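Local coordinates for austinol synthesis protein H (Emericella nidulans FGSC A4, PDB 5X9K) that takes part in the biosynthesis of the fungal meroterpenoids austinol and dehydroaustinol, as a homodimeric member of the Trt14 isomerase family, at residues Phe87-Leu92 against Lys116-Val121; Tyr130-Asn135 against Glu142-Phe147. All coordinates share one frame; numbering follows the deposited sequence.

Interaction 1. Residues Phe87-Leu92 against Lys116-Val121; sequences FYNFQL and KGDSLV
S119 lays its CB over one face of the F87 ring, 3.9 Å from its centroid, a CH-pi contact on the buried side of this antiparallel pair. F90 CG lies opposite its backbone N (chi1 -179°), which brings CD1 over the other face of that ring, toward its rim. G117, having no side chain, lets the backbones draw together until its CA lies 3.9 Å from F90 CA. Q91 and K116 form a regular hydrogen-bonded pair.

Y88 and N89 both face D118, a classic beta bulge: Y88 N donates to D118 O at 2.8 Å, N89 N only weakly.

The other face, with N89, Q91, K116 and D118, is polar and partly exposed. There N89 ND2 reaches D118 OD2 at 3.0 Å, nearly straight (165°), on its anti side, the amide and carboxylate planes almost perpendicular. D118 OD1 instead forms a salt bridge with R123. Y88 is solvent-exposed, its ring edge turned to S119 O through CE2.

S119 OG accepts from V121 N in an ST turn and hydrogen-bonds to G122 O, at the start of strand 122-134. W156 of helix 150-167 meets the F87 ring and bonds S119 OG, while L83 of helix 73-86 packs on F90.

Interaction 2. Residues Tyr130-Asn135 against Glu142-Phe147; sequences YILQIN and EDFFQF
F144 drives the edge of its ring into the face of Y130, with CE1 over the centre of the tyrosine ring. This T-shaped pair has centroids 4.8 Å apart and planes at 77°. L132 runs alongside F144 on the same face of the sheet, its CD2 branch 3.4 Å from F144 CD1. Q146 lies beside Y130, with CB against the ring; its OE1 accepts from a water that also hydrogen-bonds to Y130 OH, tying the two polar ends together.

On the other face I131 crosses F145. Its CG1 points anti to the carbonyl carbon, and the chain runs on extended (chi2 174°), bringing CD1 over the phenylalanine ring, 3.9 Å from the centroid, as a CH-pi contact.

Reciprocal bonds between I131 and F145 hold the backbones in antiparallel register. Q133 N then meets D143 O almost dead straight (175°). At the far end Q133 O receives E142 N at 2.8 Å and, weakly, D143 N: a classic beta bulge.

Q133, extended beyond CG, reaches across E142 at a slant and gives NE2 to OE2 at 2.7 Å, on the anti side of the carboxylate. The same oxygen has a salt bridge to R107, which would be expected to stabilise its negative charge. D143 OD1 forms a salt bridge with R59; a second water lies within hydrogen-bonding distance of that oxygen and I131 O, with fewer protons than acceptors around it.

This is the hairpin of strands 122-134 and 141-148, flanked by strands 108-119 and 56-61. Helix 26-38 covers the L132 face, where F36 meets F144 edge-to-face. The I131 and F145 face meets the second subunit: H112 of that chain makes an edge-to-face contact with F145, and its V101 packs on I131, placing this side of the hairpin in the homodimer interface.

How the interactions relate
Both contacts are antiparallel strand pairings in one mixed sheet, their centres 23 Å apart with the middle of the chain between them. Both segments of interaction 1 precede those of interaction 2 in the chain: strand 108-119 supplies the second segment of interaction 1, and the next strand, 122-134, pairs with 108-119 and carries the first segment of interaction 2. The pairings therefore follow one another across the sheet, from 87-94 to 141-148, with those two neighbouring strands joining them. They touch where L92 CD1 packs 3.4 Å from Y130 OH. Their surroundings differ: 87-92 against 116-121 meets no other chain of the assembly, whereas 130-135 against 142-147 contributes to the homodimer interface.

Interaction 1. Residues Phe87-Leu92 against Lys116-Val121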
loop_
_atom_site.group_PDB
_atom_site.type_symbol
_atom_site.label_atom_id
_atom_site.label_comp_id
_atom_site.label_asym_id
_atom_site.label_seq_id
_atom_site.Cartn_x
_atom_site.Cartn_y
_atom_site.Cartn_z
ATOM N N PHE A 87 -11.434 13.192 -16.060
ATOM C CA PHE A 87 -12.152 11.927 -16.146
ATOM C C PHE A 87 -13.592 12.136 -16.601
ATOM O O PHE A 87 -14.288 13.020 -16.092
ATOM C CB PHE A 87 -12.128 11.193 -14.801
ATOM C CG PHE A 87 -10.822 10.503 -14.523
ATOM C CD1 PHE A 87 -10.616 9.202 -14.953
ATOM C CD2 PHE A 87 -9.796 11.163 -13.877
ATOM C CE1 PHE A 87 -9.420 8.558 -14.718
ATOM C CE2 PHE A 87 -8.582 10.521 -13.644
ATOM C CZ PHE A 87 -8.399 9.226 -14.064
ATOM N N TYR A 88 -14.034 11.311 -17.556
ATOM C CA TYR A 88 -15.464 11.225 -17.867
ATOM C C TYR A 88 -16.207 10.450 -16.787
ATOM O O TYR A 88 -17.332 10.797 -16.423
ATOM C CB TYR A 88 -15.681 10.549 -19.219
ATOM C CG TYR A 88 -14.961 11.204 -20.371
ATOM C CD1 TYR A 88 -15.455 12.361 -20.953
ATOM C CD2 TYR A 88 -13.794 10.657 -20.882
ATOM C CE1 TYR A 88 -14.797 12.965 -22.008
ATOM C CE2 TYR A 88 -13.126 11.253 -21.941
ATOM C CZ TYR A 88 -13.634 12.407 -22.498
ATOM O OH TYR A 88 -12.982 13.006 -23.549
ATOM N N ASN A 89 -15.604 9.379 -16.287
ATOM C CA ASN A 89 -16.150 8.650 -15.153
ATOM C C ASN A 89 -14.989 8.021 -14.405
ATOM O O ASN A 89 -13.898 7.837 -14.951
ATOM C CB ASN A 89 -17.159 7.584 -15.586
ATOM C CG ASN A 89 -16.560 6.578 -16.541
ATOM O OD1 ASN A 89 -15.829 5.674 -16.129
ATOM N ND2 ASN A 89 -16.848 6.740 -17.832
ATOM N N PHE A 90 -15.232 7.689 -13.141
ATOM C CA PHE A 90 -14.181 7.121 -12.311
ATOM C C PHE A 90 -14.833 6.507 -11.089
ATOM O O PHE A 90 -15.842 7.013 -10.604
ATOM C CB PHE A 90 -13.160 8.187 -11.901
ATOM C CG PHE A 90 -12.034 7.659 -11.058
ATOM C CD1 PHE A 90 -10.962 6.998 -11.645
ATOM C CD2 PHE A 90 -12.047 7.830 -9.678
ATOM C CE1 PHE A 90 -9.922 6.506 -10.871
ATOM C CE2 PHE A 90 -11.001 7.353 -8.897
ATOM C CZ PHE A 90 -9.935 6.697 -9.494
ATOM N N GLN A 91 -14.270 5.407 -10.609
ATOM C CA GLN A 91 -14.830 4.778 -9.425
ATOM C C GLN A 91 -13.719 4.095 -8.645
ATOM O O GLN A 91 -12.824 3.501 -9.244
ATOM C CB GLN A 91 -15.915 3.776 -9.831
ATOM C CG GLN A 91 -16.392 2.877 -8.725
ATOM C CD GLN A 91 -17.349 1.821 -9.230
ATOM O OE1 GLN A 91 -17.025 1.046 -10.142
ATOM N NE2 GLN A 91 -18.540 1.786 -8.645
ATOM N N LEU A 92 -13.760 4.219 -7.318
ATOM C CA LEU A 92 -12.938 3.400 -6.433
ATOM C C LEU A 92 -13.799 2.281 -5.873
ATOM O O LEU A 92 -14.927 2.526 -5.439
ATOM C CB LEU A 92 -12.374 4.203 -5.262
ATOM C CG LEU A 92 -11.419 5.369 -5.468
ATOM C CD1 LEU A 92 -11.021 5.844 -4.086
ATOM C CD2 LEU A 92 -10.196 4.962 -6.288
ATOM N N LYS A 116 -10.710 2.765 -11.406
ATOM C CA LYS A 116 -10.870 2.582 -12.846
ATOM C C LYS A 116 -11.758 3.685 -13.395
ATOM O O LYS A 116 -12.749 4.059 -12.769
ATOM C CB LYS A 116 -11.479 1.207 -13.193
ATOM C CG LYS A 116 -10.777 0.026 -12.533
ATOM C CD LYS A 116 -11.477 -1.293 -12.842
ATOM C CE LYS A 116 -10.717 -2.464 -12.229
ATOM N NZ LYS A 116 -11.391 -3.754 -12.520
ATOM N N GLY A 117 -11.412 4.193 -14.569
ATOM C CA GLY A 117 -12.239 5.227 -15.160
ATOM C C GLY A 117 -11.859 5.453 -16.600
ATOM O O GLY A 117 -10.842 4.952 -17.088
ATOM N N ASP A 118 -12.699 6.228 -17.271
ATOM C CA ASP A 118 -12.450 6.652 -18.638
ATOM C C ASP A 118 -11.962 8.091 -18.597
ATOM O O ASP A 118 -12.685 8.982 -18.141
ATOM C CB ASP A 118 -13.717 6.512 -19.481
ATOM C CG ASP A 118 -14.136 5.060 -19.656
ATOM O OD1 ASP A 118 -13.267 4.202 -19.920
ATOM O OD2 ASP A 118 -15.338 4.771 -19.514
ATOM N N SER A 119 -10.736 8.321 -19.055
ATOM C CA SER A 119 -10.149 9.641 -18.924
ATOM C C SER A 119 -9.885 10.252 -20.290
ATOM O O SER A 119 -9.966 9.595 -21.330
ATOM C CB SER A 119 -8.839 9.597 -18.119
ATOM O OG SER A 119 -7.762 9.249 -18.956
ATOM N N LEU A 120 -9.556 11.540 -20.242
ATOM C CA LEU A 120 -9.125 12.343 -21.373
ATOM C C LEU A 120 -8.139 11.601 -22.270
ATOM O O LEU A 120 -8.174 11.753 -23.497
ATOM C CB LEU A 120 -8.497 13.630 -20.836
ATOM C CG LEU A 120 -8.311 14.848 -21.723
ATOM C CD1 LEU A 120 -9.591 15.148 -22.480
ATOM C CD2 LEU A 120 -7.926 16.020 -20.836
ATOM N N VAL A 121 -7.256 10.800 -21.669
ATOM C CA VAL A 121 -6.203 10.109 -22.411
ATOM C C VAL A 121 -6.438 8.606 -22.352
ATOM O O VAL A 121 -5.490 7.814 -22.393
ATOM C CB VAL A 121 -4.802 10.474 -21.878
ATOM C CG1 VAL A 121 -4.527 11.946 -22.083
ATOM C CG2 VAL A 121 -4.673 10.117 -20.403
#

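Interaction 2. Residues Tyr130-Asn135 against Glu142-Phe147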
loop_
_atom_site.group_PDB
_atom_site.type_symbol
_atom_site.label_atom_id
_atom_site.label_comp_id
_atom_site.label_asym_id
_atom_site.label_seq_id
_atom_site.Cartn_x
_atom_site.Cartn_y
_atom_site.Cartn_z
ATOM N N TYR A 130 -5.425 1.641 0.867
ATOM C CA TYR A 130 -5.826 2.767 1.692
ATOM C C TYR A 130 -5.793 2.322 3.142
ATOM O O TYR A 130 -6.283 1.240 3.473
ATOM C CB TYR A 130 -7.245 3.240 1.353
ATOM C CG TYR A 130 -7.390 4.159 0.159
ATOM C CD1 TYR A 130 -6.322 4.434 -0.691
ATOM C CD2 TYR A 130 -8.613 4.779 -0.098
ATOM C CE1 TYR A 130 -6.479 5.307 -1.772
ATOM C CE2 TYR A 130 -8.779 5.619 -1.160
ATOM C CZ TYR A 130 -7.723 5.888 -1.993
ATOM O OH TYR A 130 -7.920 6.747 -3.044
ATOM N N ILE A 131 -5.248 3.161 4.013
ATOM C CA ILE A 131 -5.441 3.007 5.462
ATOM C C ILE A 131 -6.149 4.262 5.956
ATOM O O ILE A 131 -5.556 5.346 5.974
ATOM C CB ILE A 131 -4.124 2.789 6.214
ATOM C CG1 ILE A 131 -3.428 1.519 5.718
ATOM C CG2 ILE A 131 -4.395 2.689 7.709
ATOM C CD1 ILE A 131 -2.039 1.301 6.297
ATOM N N LEU A 132 -7.404 4.116 6.379
ATOM C CA LEU A 132 -8.235 5.254 6.764
ATOM C C LEU A 132 -8.442 5.227 8.271
ATOM O O LEU A 132 -8.940 4.230 8.809
ATOM C CB LEU A 132 -9.580 5.215 6.039
ATOM C CG LEU A 132 -9.470 5.078 4.509
ATOM C CD1 LEU A 132 -10.835 4.990 3.859
ATOM C CD2 LEU A 132 -8.681 6.237 3.938
ATOM N N GLN A 133 -8.049 6.316 8.940
ATOM C CA GLN A 133 -8.323 6.521 10.362
ATOM C C GLN A 133 -9.537 7.430 10.492
ATOM O O GLN A 133 -9.536 8.544 9.963
ATOM C CB GLN A 133 -7.126 7.150 11.075
ATOM C CG GLN A 133 -7.266 7.286 12.613
ATOM C CD GLN A 133 -6.025 7.906 13.246
ATOM O OE1 GLN A 133 -4.917 7.440 13.024
ATOM N NE2 GLN A 133 -6.209 8.981 14.012
ATOM N N ILE A 134 -10.556 6.965 11.211
ATOM C CA ILE A 134 -11.798 7.713 11.379
ATOM C C ILE A 134 -11.720 8.500 12.684
ATOM O O ILE A 134 -11.039 8.089 13.631
ATOM C CB ILE A 134 -13.002 6.753 11.357
ATOM C CG1 ILE A 134 -12.939 5.833 10.131
ATOM C CG2 ILE A 134 -14.326 7.511 11.413
ATOM C CD1 ILE A 134 -12.779 6.593 8.836
ATOM N N ASN A 135 -12.393 9.655 12.737
ATOM C CA ASN A 135 -12.374 10.434 13.973
ATOM C C ASN A 135 -13.168 9.719 15.070
ATOM O O ASN A 135 -13.833 8.706 14.839
ATOM C CB ASN A 135 -12.897 11.862 13.755
ATOM C CG ASN A 135 -14.315 11.921 13.200
ATOM O OD1 ASN A 135 -14.955 10.906 12.962
ATOM N ND2 ASN A 135 -14.808 13.143 12.992
ATOM N N GLU A 142 -9.756 11.281 9.412
ATOM C CA GLU A 142 -8.764 12.209 9.947
ATOM C C GLU A 142 -7.332 11.818 9.626
ATOM O O GLU A 142 -6.423 12.611 9.873
ATOM C CB GLU A 142 -8.921 12.353 11.474
ATOM C CG GLU A 142 -8.682 11.076 12.268
ATOM C CD GLU A 142 -8.877 11.265 13.769
ATOM O OE1 GLU A 142 -9.522 12.263 14.181
ATOM O OE2 GLU A 142 -8.388 10.408 14.533
ATOM N N ASP A 143 -7.104 10.628 9.084
ATOM C CA ASP A 143 -5.801 10.300 8.520
ATOM C C ASP A 143 -6.042 9.414 7.309
ATOM O O ASP A 143 -6.719 8.391 7.409
ATOM C CB ASP A 143 -4.900 9.624 9.553
ATOM C CG ASP A 143 -3.421 9.665 9.157
ATOM O OD1 ASP A 143 -3.036 8.990 8.176
ATOM O OD2 ASP A 143 -2.645 10.391 9.818
ATOM N N PHE A 144 -5.532 9.839 6.162
ATOM C CA PHE A 144 -5.801 9.228 4.859
ATOM C C PHE A 144 -4.442 8.791 4.314
ATOM O O PHE A 144 -3.717 9.595 3.722
ATOM C CB PHE A 144 -6.516 10.237 3.939
ATOM C CG PHE A 144 -6.779 9.749 2.534
ATOM C CD1 PHE A 144 -6.678 8.397 2.187
ATOM C CD2 PHE A 144 -7.151 10.656 1.553
ATOM C CE1 PHE A 144 -6.917 7.978 0.892
ATOM C CE2 PHE A 144 -7.410 10.236 0.247
ATOM C CZ PHE A 144 -7.285 8.895 -0.081
ATOM N N PHE A 145 -4.099 7.522 4.551
ATOM C CA PHE A 145 -2.892 6.895 4.012
ATOM C C PHE A 145 -3.254 6.227 2.692
ATOM O O PHE A 145 -4.256 5.512 2.607
ATOM C CB PHE A 145 -2.336 5.873 5.025
ATOM C CG PHE A 145 -1.260 4.927 4.485
ATOM C CD1 PHE A 145 -1.585 3.849 3.665
ATOM C CD2 PHE A 145 0.059 5.066 4.891
ATOM C CE1 PHE A 145 -0.585 2.948 3.213
ATOM C CE2 PHE A 145 1.052 4.180 4.446
ATOM C CZ PHE A 145 0.725 3.126 3.606
ATOM N N GLN A 146 -2.459 6.467 1.664
ATOM C CA GLN A 146 -2.592 5.673 0.451
ATOM C C GLN A 146 -1.227 5.214 -0.018
ATOM O O GLN A 146 -0.238 5.943 0.094
ATOM C CB GLN A 146 -3.309 6.440 -0.653
ATOM C CG GLN A 146 -2.514 7.508 -1.315
ATOM C CD GLN A 146 -3.316 8.177 -2.395
ATOM O OE1 GLN A 146 -3.486 7.626 -3.484
ATOM N NE2 GLN A 146 -3.843 9.358 -2.094
ATOM N N PHE A 147 -1.172 3.975 -0.484
ATOM C CA PHE A 147 0.035 3.399 -1.059
ATOM C C PHE A 147 -0.355 3.085 -2.487
ATOM O O PHE A 147 -1.206 2.219 -2.725
ATOM C CB PHE A 147 0.499 2.162 -0.289
ATOM C CG PHE A 147 1.899 1.697 -0.655
ATOM C CD1 PHE A 147 2.157 1.145 -1.896
ATOM C CD2 PHE A 147 2.937 1.797 0.268
ATOM C CE1 PHE A 147 3.435 0.709 -2.227
ATOM C CE2 PHE A 147 4.232 1.357 -0.048
ATOM C CZ PHE A 147 4.469 0.809 -1.310
HETATM O O HOH W 1 -5.948 7.893 -4.211
HETATM O O HOH W 2 -3.927 6.394 8.003
#